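Local structure of pyruvate kinase 1 (Trypanosoma brucei brucei, 4KCT) at residues K18-A21 with N22-V25; I350-E353 with A354-T358; R457-L460 with G461-A465. The protein catalyses the transfer of a phosphoryl group from phosphoenolpyruvate to ADP, giving pyruvate and ATP, and has an intrinsic oxaloacetate decarboxylase activity. All blocks are in the same frame, centred on the assembly; numbering follows the deposited sequence.

Interaction 1: K18-A21 with N22-V25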
ATOM      1  N   LYS A  18     -16.477 -13.946 -21.236  1.00 24.82           N
ATOM      2  CA  LYS A  18     -17.583 -14.658 -21.885  1.00 25.63           C
ATOM      3  C   LYS A  18     -18.925 -14.378 -21.207  1.00 24.72           C
ATOM      4  O   LYS A  18     -19.964 -14.485 -21.830  1.00 22.92           O
ATOM      5  CB  LYS A  18     -17.324 -16.162 -21.887  1.00 31.37           C
ATOM      6  CG  LYS A  18     -16.176 -16.591 -22.784  1.00 36.65           C
ATOM      7  CD  LYS A  18     -15.972 -18.098 -22.738  1.00 49.14           C
ATOM      8  CE  LYS A  18     -15.318 -18.529 -21.439  1.00 49.90           C
ATOM      9  NZ  LYS A  18     -14.952 -19.971 -21.470  1.00 65.48           N
ATOM     10  N   HIS A  19     -18.910 -14.071 -19.910  1.00 20.07           N
ATOM     11  CA  HIS A  19     -20.164 -13.938 -19.166  1.00 20.20           C
ATOM     12  C   HIS A  19     -20.313 -12.555 -18.595  1.00 18.02           C
ATOM     13  O   HIS A  19     -19.540 -12.141 -17.741  1.00 20.17           O
ATOM     14  CB  HIS A  19     -20.239 -14.989 -18.059  1.00 19.54           C
ATOM     15  CG  HIS A  19     -19.910 -16.382 -18.539  1.00 26.40           C
ATOM     16  ND1 HIS A  19     -20.630 -17.004 -19.516  1.00 24.07           N
ATOM     17  CD2 HIS A  19     -18.829 -17.231 -18.241  1.00 24.42           C
ATOM     18  CE1 HIS A  19     -20.039 -18.194 -19.817  1.00 29.19           C
ATOM     19  NE2 HIS A  19     -18.931 -18.320 -19.057  1.00 30.82           N
ATOM     20  N   ARG A  20     -21.291 -11.824 -19.094  1.00 15.52           N
ATOM     21  CA  ARG A  20     -21.437 -10.416 -18.734  1.00 15.55           C
ATOM     22  C   ARG A  20     -21.906 -10.357 -17.280  1.00 14.34           C
ATOM     23  O   ARG A  20     -22.901 -10.980 -16.924  1.00 14.86           O
ATOM     24  CB  ARG A  20     -22.494  -9.761 -19.649  1.00 15.06           C
ATOM     25  CG  ARG A  20     -22.926  -8.364 -19.213  1.00 13.87           C
ATOM     26  CD  ARG A  20     -23.629  -7.644 -20.371  1.00 14.88           C
ATOM     27  NE  ARG A  20     -24.717  -8.447 -20.949  1.00 15.49           N
ATOM     28  CZ  ARG A  20     -25.919  -8.572 -20.372  1.00 17.36           C
ATOM     29  NH1 ARG A  20     -26.186  -7.892 -19.250  1.00 15.14           N
ATOM     30  NH2 ARG A  20     -26.898  -9.203 -20.995  1.00 16.85           N
ATOM     31  N   ALA A  21     -21.229  -9.554 -16.466  1.00 15.01           N
ATOM     32  CA  ALA A  21     -21.569  -9.432 -15.051  1.00 14.67           C
ATOM     33  C   ALA A  21     -22.624  -8.361 -14.797  1.00 14.55           C
ATOM     34  O   ALA A  21     -23.460  -8.502 -13.893  1.00 13.54           O
ATOM     35  CB  ALA A  21     -20.315  -9.131 -14.246  1.00 15.23           C
ATOM     36  N   ASN A  22     -22.532  -7.234 -15.510  1.00 13.44           N
ATOM     37  CA  ASN A  22     -23.459  -6.121 -15.242  1.00 14.03           C
ATOM     38  C   ASN A  22     -24.833  -6.333 -15.864  1.00 14.94           C
ATOM     39  O   ASN A  22     -25.013  -7.188 -16.749  1.00 14.42           O
ATOM     40  CB  ASN A  22     -22.859  -4.769 -15.715  1.00 14.00           C
ATOM     41  CG  ASN A  22     -21.575  -4.439 -15.011  1.00 16.48           C
ATOM     42  OD1 ASN A  22     -20.480  -4.782 -15.498  1.00 16.70           O
ATOM     43  ND2 ASN A  22     -21.688  -3.912 -13.783  1.00 16.13           N
ATOM     44  N   ARG A  23     -25.821  -5.591 -15.362  1.00 14.40           N
ATOM     45  CA  ARG A  23     -27.220  -5.869 -15.696  1.00 16.02           C
ATOM     46  C   ARG A  23     -27.855  -4.635 -16.335  1.00 15.18           C
ATOM     47  O   ARG A  23     -27.497  -3.511 -16.000  1.00 17.02           O
ATOM     48  CB  ARG A  23     -28.006  -6.289 -14.436  1.00 15.68           C
ATOM     49  CG  ARG A  23     -27.471  -7.594 -13.802  1.00 14.63           C
ATOM     50  CD  ARG A  23     -27.732  -8.776 -14.727  1.00 14.93           C
ATOM     51  NE  ARG A  23     -27.108 -10.012 -14.221  1.00 16.39           N
ATOM     52  CZ  ARG A  23     -26.060 -10.622 -14.795  1.00 17.87           C
ATOM     53  NH1 ARG A  23     -25.423 -10.051 -15.824  1.00 15.91           N
ATOM     54  NH2 ARG A  23     -25.579 -11.742 -14.269  1.00 16.68           N
ATOM     55  N   ILE A  24     -28.825  -4.869 -17.229  1.00 14.44           N
ATOM     56  CA  ILE A  24     -29.422  -3.807 -18.044  1.00 15.07           C
ATOM     57  C   ILE A  24     -30.935  -3.676 -17.739  1.00 15.74           C
ATOM     58  O   ILE A  24     -31.682  -4.662 -17.784  1.00 15.77           O
ATOM     59  CB  ILE A  24     -29.201  -4.082 -19.551  1.00 16.18           C
ATOM     60  CG1 ILE A  24     -27.695  -4.113 -19.847  1.00 15.15           C
ATOM     61  CG2 ILE A  24     -29.925  -3.034 -20.416  1.00 15.06           C
ATOM     62  CD1 ILE A  24     -27.354  -4.677 -21.231  1.00 17.07           C
ATOM     63  N   VAL A  25     -31.340  -2.467 -17.362  1.00 14.42           N
ATOM     64  CA  VAL A  25     -32.733  -2.138 -17.111  1.00 15.51           C
ATOM     65  C   VAL A  25     -33.258  -1.371 -18.343  1.00 15.75           C
ATOM     66  O   VAL A  25     -32.641  -0.409 -18.770  1.00 16.13           O
ATOM     67  CB  VAL A  25     -32.823  -1.202 -15.876  1.00 15.10           C
ATOM     68  CG1 VAL A  25     -34.242  -0.775 -15.606  1.00 15.30           C
ATOM     69  CG2 VAL A  25     -32.215  -1.877 -14.649  1.00 18.30           C
TER
HETATM   70  O   HOH W   1     -28.891  -7.559 -18.302  1.00 15.96           O
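Arg23 folds back along its own chain to give NH1 to Arg20 O, at 2.9 Å and nearly straight (165°). The acceptor lies in the guanidinium plane, yet the donor stands above the plane of the Arg20 carbonyl. Arg23 NH1 also bonds Asn22 O at 3.0 Å; this oxygen is tilted from the guanidinium plane, and the donor again stands above the carbonyl plane, so one nitrogen ties together two carbonyls of the loop leading into the strand. A bend at chi2 (-67°) turns the Arg23 chain back, and Ala21 O comes to lie over one guanidinium face. Arg23 NH2 bonds Val438 O. Arg20 NH1 adds a weak bond to Asn22 O and shares a water with Ile24 N, the water sitting in the Arg20 guanidinium plane. Arg20 NH1 and Arg23 NH1 are 4.1 Å apart, close for like charges; Asn22 O accepts from both, from Arg20 weakly. Farther out, Ile24 CD1 rests over a face of the Arg20 guanidinium, 4.0 Å from its NH1, and the two side chains cross at about a right angle. Arg20 also packs on helix 340-356. This is the lead-in to strand 23-27, the first strand of the eight-stranded TIM barrel.

Interaction 2: I350-E353 with A354-T358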
ATOM      1  N   ILE A 350     -20.514  -3.020 -24.484  1.00 15.70           N
ATOM      2  CA  ILE A 350     -19.726  -2.038 -23.726  1.00 15.57           C
ATOM      3  C   ILE A 350     -19.510  -2.518 -22.275  1.00 15.42           C
ATOM      4  O   ILE A 350     -18.391  -2.393 -21.735  1.00 15.13           O
ATOM      5  CB  ILE A 350     -20.379  -0.625 -23.732  1.00 14.47           C
ATOM      6  CG1 ILE A 350     -20.533  -0.068 -25.163  1.00 15.48           C
ATOM      7  CG2 ILE A 350     -19.587   0.363 -22.876  1.00 14.47           C
ATOM      8  CD1 ILE A 350     -21.629   1.024 -25.221  1.00 15.06           C
ATOM      9  N   CYS A 351     -20.583  -2.971 -21.616  1.00 13.89           N
ATOM     10  CA  CYS A 351     -20.458  -3.532 -20.266  1.00 14.17           C
ATOM     11  C   CYS A 351     -19.382  -4.598 -20.216  1.00 15.02           C
ATOM     12  O   CYS A 351     -18.533  -4.598 -19.332  1.00 14.49           O
ATOM     13  CB  CYS A 351     -21.775  -4.168 -19.833  1.00 16.27           C
ATOM     14  SG  CYS A 351     -22.984  -2.921 -19.368  1.00 18.66           S
ATOM     15  N   VAL A 352     -19.427  -5.520 -21.167  1.00 15.08           N
ATOM     16  CA  VAL A 352     -18.421  -6.597 -21.216  1.00 15.62           C
ATOM     17  C   VAL A 352     -16.983  -6.109 -21.393  1.00 16.71           C
ATOM     18  O   VAL A 352     -16.057  -6.625 -20.726  1.00 15.76           O
ATOM     19  CB  VAL A 352     -18.789  -7.673 -22.261  1.00 16.37           C
ATOM     20  CG1 VAL A 352     -17.582  -8.568 -22.557  1.00 15.64           C
ATOM     21  CG2 VAL A 352     -19.964  -8.505 -21.754  1.00 15.22           C
ATOM     22  N   GLU A 353     -16.771  -5.114 -22.273  1.00 17.53           N
ATOM     23  CA  GLU A 353     -15.432  -4.539 -22.434  1.00 17.61           C
ATOM     24  C   GLU A 353     -14.954  -3.902 -21.116  1.00 15.91           C
ATOM     25  O   GLU A 353     -13.804  -4.080 -20.722  1.00 16.43           O
ATOM     26  CB  GLU A 353     -15.393  -3.475 -23.546  1.00 19.05           C
ATOM     27  CG  GLU A 353     -15.491  -4.026 -24.945  1.00 26.12           C
ATOM     28  CD  GLU A 353     -14.233  -4.747 -25.395  1.00 28.31           C
ATOM     29  OE1 GLU A 353     -14.307  -5.461 -26.410  1.00 33.68           O
ATOM     30  OE2 GLU A 353     -13.154  -4.498 -24.817  1.00 30.85           O
ATOM     31  N   ALA A 354     -15.816  -3.099 -20.493  1.00 14.59           N
ATOM     32  CA  ALA A 354     -15.474  -2.436 -19.221  1.00 14.87           C
ATOM     33  C   ALA A 354     -15.153  -3.459 -18.117  1.00 15.19           C
ATOM     34  O   ALA A 354     -14.141  -3.366 -17.463  1.00 16.25           O
ATOM     35  CB  ALA A 354     -16.624  -1.537 -18.765  1.00 13.82           C
ATOM     36  N   GLN A 355     -16.013  -4.459 -17.978  1.00 16.03           N
ATOM     37  CA  GLN A 355     -15.769  -5.615 -17.098  1.00 16.78           C
ATOM     38  C   GLN A 355     -14.408  -6.279 -17.355  1.00 20.29           C
ATOM     39  O   GLN A 355     -13.620  -6.472 -16.423  1.00 18.67           O
ATOM     40  CB  GLN A 355     -16.903  -6.638 -17.298  1.00 17.33           C
ATOM     41  CG  GLN A 355     -16.696  -7.995 -16.626  1.00 18.42           C
ATOM     42  CD  GLN A 355     -17.807  -8.963 -16.980  1.00 18.97           C
ATOM     43  OE1 GLN A 355     -18.880  -8.554 -17.445  1.00 17.68           O
ATOM     44  NE2 GLN A 355     -17.565 -10.254 -16.755  1.00 18.67           N
ATOM     45  N   SER A 356     -14.074  -6.494 -18.634  1.00 18.54           N
ATOM     46  CA  SER A 356     -12.819  -7.173 -18.988  1.00 19.37           C
ATOM     47  C   SER A 356     -11.598  -6.290 -18.688  1.00 22.36           C
ATOM     48  O   SER A 356     -10.489  -6.782 -18.560  1.00 23.76           O
ATOM     49  CB  SER A 356     -12.814  -7.568 -20.479  1.00 20.71           C
ATOM     50  OG  SER A 356     -13.941  -8.389 -20.800  1.00 23.29           O
ATOM     51  N   ALA A 357     -11.806  -4.986 -18.689  1.00 19.37           N
ATOM     52  CA  ALA A 357     -10.748  -4.026 -18.372  1.00 21.63           C
ATOM     53  C   ALA A 357     -10.582  -3.745 -16.866  1.00 22.55           C
ATOM     54  O   ALA A 357      -9.697  -2.985 -16.464  1.00 24.67           O
ATOM     55  CB  ALA A 357     -10.976  -2.720 -19.129  1.00 23.25           C
ATOM     56  N   THR A 358     -11.443  -4.340 -16.043  1.00 21.91           N
ATOM     57  CA  THR A 358     -11.450  -4.065 -14.609  1.00 22.13           C
ATOM     58  C   THR A 358     -10.351  -4.896 -13.930  1.00 25.69           C
ATOM     59  O   THR A 358     -10.170  -6.064 -14.242  1.00 23.19           O
ATOM     60  CB  THR A 358     -12.817  -4.416 -14.008  1.00 23.41           C
ATOM     61  OG1 THR A 358     -13.826  -3.608 -14.649  1.00 21.09           O
ATOM     62  CG2 THR A 358     -12.834  -4.161 -12.478  1.00 23.03           C
TER
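Val352 O is gripped twice by Ser356, through OG at 2.8 Å and through the backbone N at 2.9 Å, the two donors arriving from opposite faces of the carbonyl plane. This is the serine-to-carbonyl bond one turn back in an alpha-helix, here near the C-terminal end of helix 340-356, the outer helix that follows the eighth strand of the TIM barrel. The OG sits beside its own backbone N (chi1 -56°), a setting that brings the hydroxyl over the preceding turn; the same oxygen also receives Ala17 N, linking the helix to the N-terminal segment. CG1 of Val352 lies 4.0 Å from Ser356 OG. In the turn before, Ala354 N to Ile350 O and Gln355 N to Cys351 O are nearly straight bonds of 172°, whereas Ala357 N reaches Glu353 O less straight. The carboxylate of Glu353 is carried off by a chain bent at chi2, and its OE1 forms a salt bridge with Lys274 of the second subunit. Ile350 and Ala354 pack on helix 311-323; Gln355 OE1 accepts from Ala21 N and its NE2 donates to His19 O. Past the last turn, Thr358 OG1 comes back to Ala354 O at 2.8 Å, tilted 34° from that carbonyl's plane.

Interaction 3: R457-L460 with G461-A465. With FDP (2,6-di-O-phosphono-beta-D-fructofuranose), chain F.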
ATOM      1  N   ARG A 457     -30.447 -29.047  -4.181  1.00 20.94           N
ATOM      2  CA  ARG A 457     -30.188 -27.721  -4.676  1.00 20.43           C
ATOM      3  C   ARG A 457     -28.790 -27.557  -5.223  1.00 19.54           C
ATOM      4  O   ARG A 457     -28.593 -26.897  -6.241  1.00 22.07           O
ATOM      5  CB  ARG A 457     -30.517 -26.662  -3.620  1.00 17.81           C
ATOM      6  CG  ARG A 457     -32.011 -26.412  -3.523  1.00 20.46           C
ATOM      7  CD  ARG A 457     -32.345 -25.538  -2.336  1.00 19.57           C
ATOM      8  NE  ARG A 457     -32.004 -26.174  -1.069  1.00 18.96           N
ATOM      9  CZ  ARG A 457     -31.923 -25.509   0.078  1.00 19.16           C
ATOM     10  NH1 ARG A 457     -32.039 -24.175   0.076  1.00 17.91           N
ATOM     11  NH2 ARG A 457     -31.701 -26.160   1.224  1.00 19.74           N
ATOM     12  N   VAL A 458     -27.804 -28.157  -4.558  1.00 20.54           N
ATOM     13  CA  VAL A 458     -26.439 -28.059  -5.055  1.00 19.56           C
ATOM     14  C   VAL A 458     -26.302 -28.754  -6.387  1.00 21.13           C
ATOM     15  O   VAL A 458     -25.669 -28.233  -7.298  1.00 21.12           O
ATOM     16  CB  VAL A 458     -25.403 -28.594  -4.043  1.00 21.16           C
ATOM     17  CG1 VAL A 458     -24.037 -28.760  -4.707  1.00 19.92           C
ATOM     18  CG2 VAL A 458     -25.304 -27.647  -2.841  1.00 19.40           C
ATOM     19  N   LYS A 459     -26.880 -29.945  -6.495  1.00 22.76           N
ATOM     20  CA  LYS A 459     -26.918 -30.649  -7.773  1.00 24.59           C
ATOM     21  C   LYS A 459     -27.558 -29.811  -8.888  1.00 21.52           C
ATOM     22  O   LYS A 459     -27.020 -29.729  -9.986  1.00 23.36           O
ATOM     23  CB  LYS A 459     -27.622 -32.008  -7.635  1.00 24.26           C
ATOM     24  CG  LYS A 459     -27.712 -32.813  -8.935  1.00 30.73           C
ATOM     25  CD  LYS A 459     -28.110 -34.263  -8.647  1.00 38.93           C
ATOM     26  CE  LYS A 459     -28.678 -34.955  -9.883  1.00 46.18           C
ATOM     27  NZ  LYS A 459     -27.978 -34.550 -11.140  1.00 47.02           N
ATOM     28  N   LEU A 460     -28.694 -29.178  -8.602  1.00 23.82           N
ATOM     29  CA  LEU A 460     -29.369 -28.348  -9.598  1.00 21.75           C
ATOM     30  C   LEU A 460     -28.433 -27.240 -10.071  1.00 23.89           C
ATOM     31  O   LEU A 460     -28.269 -27.000 -11.291  1.00 22.50           O
ATOM     32  CB  LEU A 460     -30.647 -27.739  -8.996  1.00 24.43           C
ATOM     33  CG  LEU A 460     -31.594 -26.942  -9.902  1.00 26.86           C
ATOM     34  CD1 LEU A 460     -32.206 -27.843 -10.979  1.00 27.86           C
ATOM     35  CD2 LEU A 460     -32.699 -26.311  -9.045  1.00 24.26           C
ATOM     36  N   GLY A 461     -27.779 -26.586  -9.104  1.00 20.85           N
ATOM     37  CA  GLY A 461     -26.847 -25.503  -9.397  1.00 21.00           C
ATOM     38  C   GLY A 461     -25.649 -25.936 -10.217  1.00 22.37           C
ATOM     39  O   GLY A 461     -25.243 -25.239 -11.155  1.00 21.00           O
ATOM     40  N   LEU A 462     -25.064 -27.072  -9.861  1.00 20.75           N
ATOM     41  CA  LEU A 462     -23.896 -27.586 -10.601  1.00 22.83           C
ATOM     42  C   LEU A 462     -24.276 -28.085 -12.009  1.00 24.73           C
ATOM     43  O   LEU A 462     -23.522 -27.902 -12.974  1.00 22.71           O
ATOM     44  CB  LEU A 462     -23.210 -28.701  -9.802  1.00 21.71           C
ATOM     45  CG  LEU A 462     -22.524 -28.246  -8.495  1.00 24.82           C
ATOM     46  CD1 LEU A 462     -21.898 -29.420  -7.734  1.00 25.51           C
ATOM     47  CD2 LEU A 462     -21.501 -27.142  -8.735  1.00 27.52           C
ATOM     48  N   ASP A 463     -25.457 -28.670 -12.133  1.00 24.01           N
ATOM     49  CA  ASP A 463     -25.975 -29.074 -13.455  1.00 28.16           C
ATOM     50  C   ASP A 463     -26.228 -27.857 -14.314  1.00 28.66           C
ATOM     51  O   ASP A 463     -25.917 -27.847 -15.513  1.00 28.25           O
ATOM     52  CB  ASP A 463     -27.271 -29.863 -13.311  1.00 28.82           C
ATOM     53  CG  ASP A 463     -27.037 -31.304 -12.866  1.00 36.27           C
ATOM     54  OD1 ASP A 463     -25.866 -31.760 -12.851  1.00 37.54           O
ATOM     55  OD2 ASP A 463     -28.002 -31.931 -12.399  1.00 37.99           O
ATOM     56  N   PHE A 464     -26.763 -26.811 -13.694  1.00 27.37           N
ATOM     57  CA  PHE A 464     -26.991 -25.563 -14.394  1.00 26.16           C
ATOM     58  C   PHE A 464     -25.685 -24.942 -14.878  1.00 24.76           C
ATOM     59  O   PHE A 464     -25.588 -24.521 -16.028  1.00 27.41           O
ATOM     60  CB  PHE A 464     -27.789 -24.595 -13.522  1.00 26.88           C
ATOM     61  CG  PHE A 464     -28.086 -23.284 -14.177  1.00 29.05           C
ATOM     62  CD1 PHE A 464     -29.239 -23.123 -14.958  1.00 30.16           C
ATOM     63  CD2 PHE A 464     -27.314 -22.164 -13.888  1.00 29.55           C
ATOM     64  CE1 PHE A 464     -29.586 -21.873 -15.475  1.00 26.53           C
ATOM     65  CE2 PHE A 464     -27.642 -20.920 -14.416  1.00 33.61           C
ATOM     66  CZ  PHE A 464     -28.775 -20.776 -15.221  1.00 29.58           C
ATOM     67  N   ALA A 465     -24.664 -24.911 -14.022  1.00 22.21           N
ATOM     68  CA  ALA A 465     -23.353 -24.396 -14.440  1.00 23.81           C
ATOM     69  C   ALA A 465     -22.826 -25.111 -15.689  1.00 25.11           C
ATOM     70  O   ALA A 465     -22.202 -24.486 -16.551  1.00 25.88           O
ATOM     71  CB  ALA A 465     -22.326 -24.504 -13.302  1.00 24.60           C
TER
HETATM   72  P1  FDP F1004     -31.668 -23.337   3.740  1.00 22.06           P
HETATM   73  O1P FDP F1004     -30.641 -24.380   3.354  1.00 20.29           O
HETATM   74  O2P FDP F1004     -32.660 -23.083   2.634  1.00 22.12           O
HETATM   75  O3P FDP F1004     -32.271 -23.509   5.125  1.00 22.37           O
HETATM   76  O1  FDP F1004     -31.011 -21.757   6.693  1.00 22.00           O
HETATM   77  C1  FDP F1004     -29.815 -22.173   6.027  1.00 19.84           C
HETATM   78  C2  FDP F1004     -29.763 -21.506   4.658  1.00 20.55           C
HETATM   79  O2  FDP F1004     -30.865 -21.913   3.800  1.00 19.92           O
HETATM   80  C3  FDP F1004     -28.436 -21.732   3.939  1.00 17.47           C
HETATM   81  O3  FDP F1004     -28.339 -23.048   3.399  1.00 18.76           O
HETATM   82  C4  FDP F1004     -28.537 -20.689   2.839  1.00 18.40           C
HETATM   83  O4  FDP F1004     -27.277 -20.413   2.202  1.00 18.18           O
HETATM   84  C5  FDP F1004     -29.064 -19.496   3.622  1.00 17.59           C
HETATM   85  O5  FDP F1004     -29.793 -20.067   4.770  1.00 18.25           O
HETATM   86  C6  FDP F1004     -29.985 -18.642   2.760  1.00 18.19           C
HETATM   87  O6  FDP F1004     -30.188 -17.398   3.435  1.00 20.97           O
HETATM   88  P2  FDP F1004     -30.838 -16.159   2.620  1.00 22.48           P
HETATM   89  O4P FDP F1004     -29.788 -15.795   1.557  1.00 17.32           O
HETATM   90  O5P FDP F1004     -32.105 -16.729   2.063  1.00 19.16           O
HETATM   91  O6P FDP F1004     -31.019 -15.082   3.661  1.00 20.09           O
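The guanidinium of Arg457 meets the bound fructose 2,6-bisphosphate edge-on, with phosphorus P1 in the guanidinium plane. Its two terminal nitrogens each take a different phosphate oxygen: Arg457 NH1 bonds O2P of the ligand at 2.8 Å and Arg457 NH2 bonds its O1P at 3.0 Å, with N-H...O angles of 153° and 151°. Two bonds to two different oxygens should limit rotation of the phosphate against the guanidinium. At the remaining nitrogen, NE forms a salt bridge with Asp451, which holds the flat group in position as a second-shell partner. The Arg457 chain leaves the helix with CG beside the backbone N (chi1 -78°) and bends at chi3, carrying the guanidinium away from the following turn to the sugar phosphate. Lys454, Ser401 and Ser406 are among the residues that complete the site, the effector pocket of the C-terminal alpha/beta domain; fructose 2,6-bisphosphate is an allosteric activator of trypanosomatid pyruvate kinases. Helix 455-467, which supplies this arginine, packs on strands 396-400, 419-423 and 438-442 of the domain's sheet. One turn on from Arg457, Gly461 N bonds Arg457 O, tying the ligand-binding residue into the helical ladder. On the solvent side, Lys459 NZ forms a salt bridge with Asp463 OD2 at 2.9 Å, using the syn lone pair of the carboxylate, and the lysine chain runs aslant to the aspartate. Val458 and Leu462 instead run alongside each other in the same direction, Val458 CG1 and Leu462 CD1 3.8 Å apart. Phe464 N bonds Leu460 O at 2.8 Å.

Interactions 1 and 2 belong to the barrel and touch directly through Gln355 of interaction 2, and Val352 packs against Arg20 CB. Both are largely buried, but interaction 1 relies on arginines that satisfy loop carbonyls beside the first barrel strand, whereas interaction 2 is a helix end whose Ser356 and Thr358 hydroxyls bond carbonyls four residues back and whose Glu353 reaches a second subunit. Interaction 3 lies in the C-terminal alpha/beta domain, its centre about 21 Å from that of interaction 1 and 27 Å from that of interaction 2. It is only partly buried, carrying an exposed lysine-aspartate pair, and its arginine serves a phosphate ligand instead of backbone oxygens.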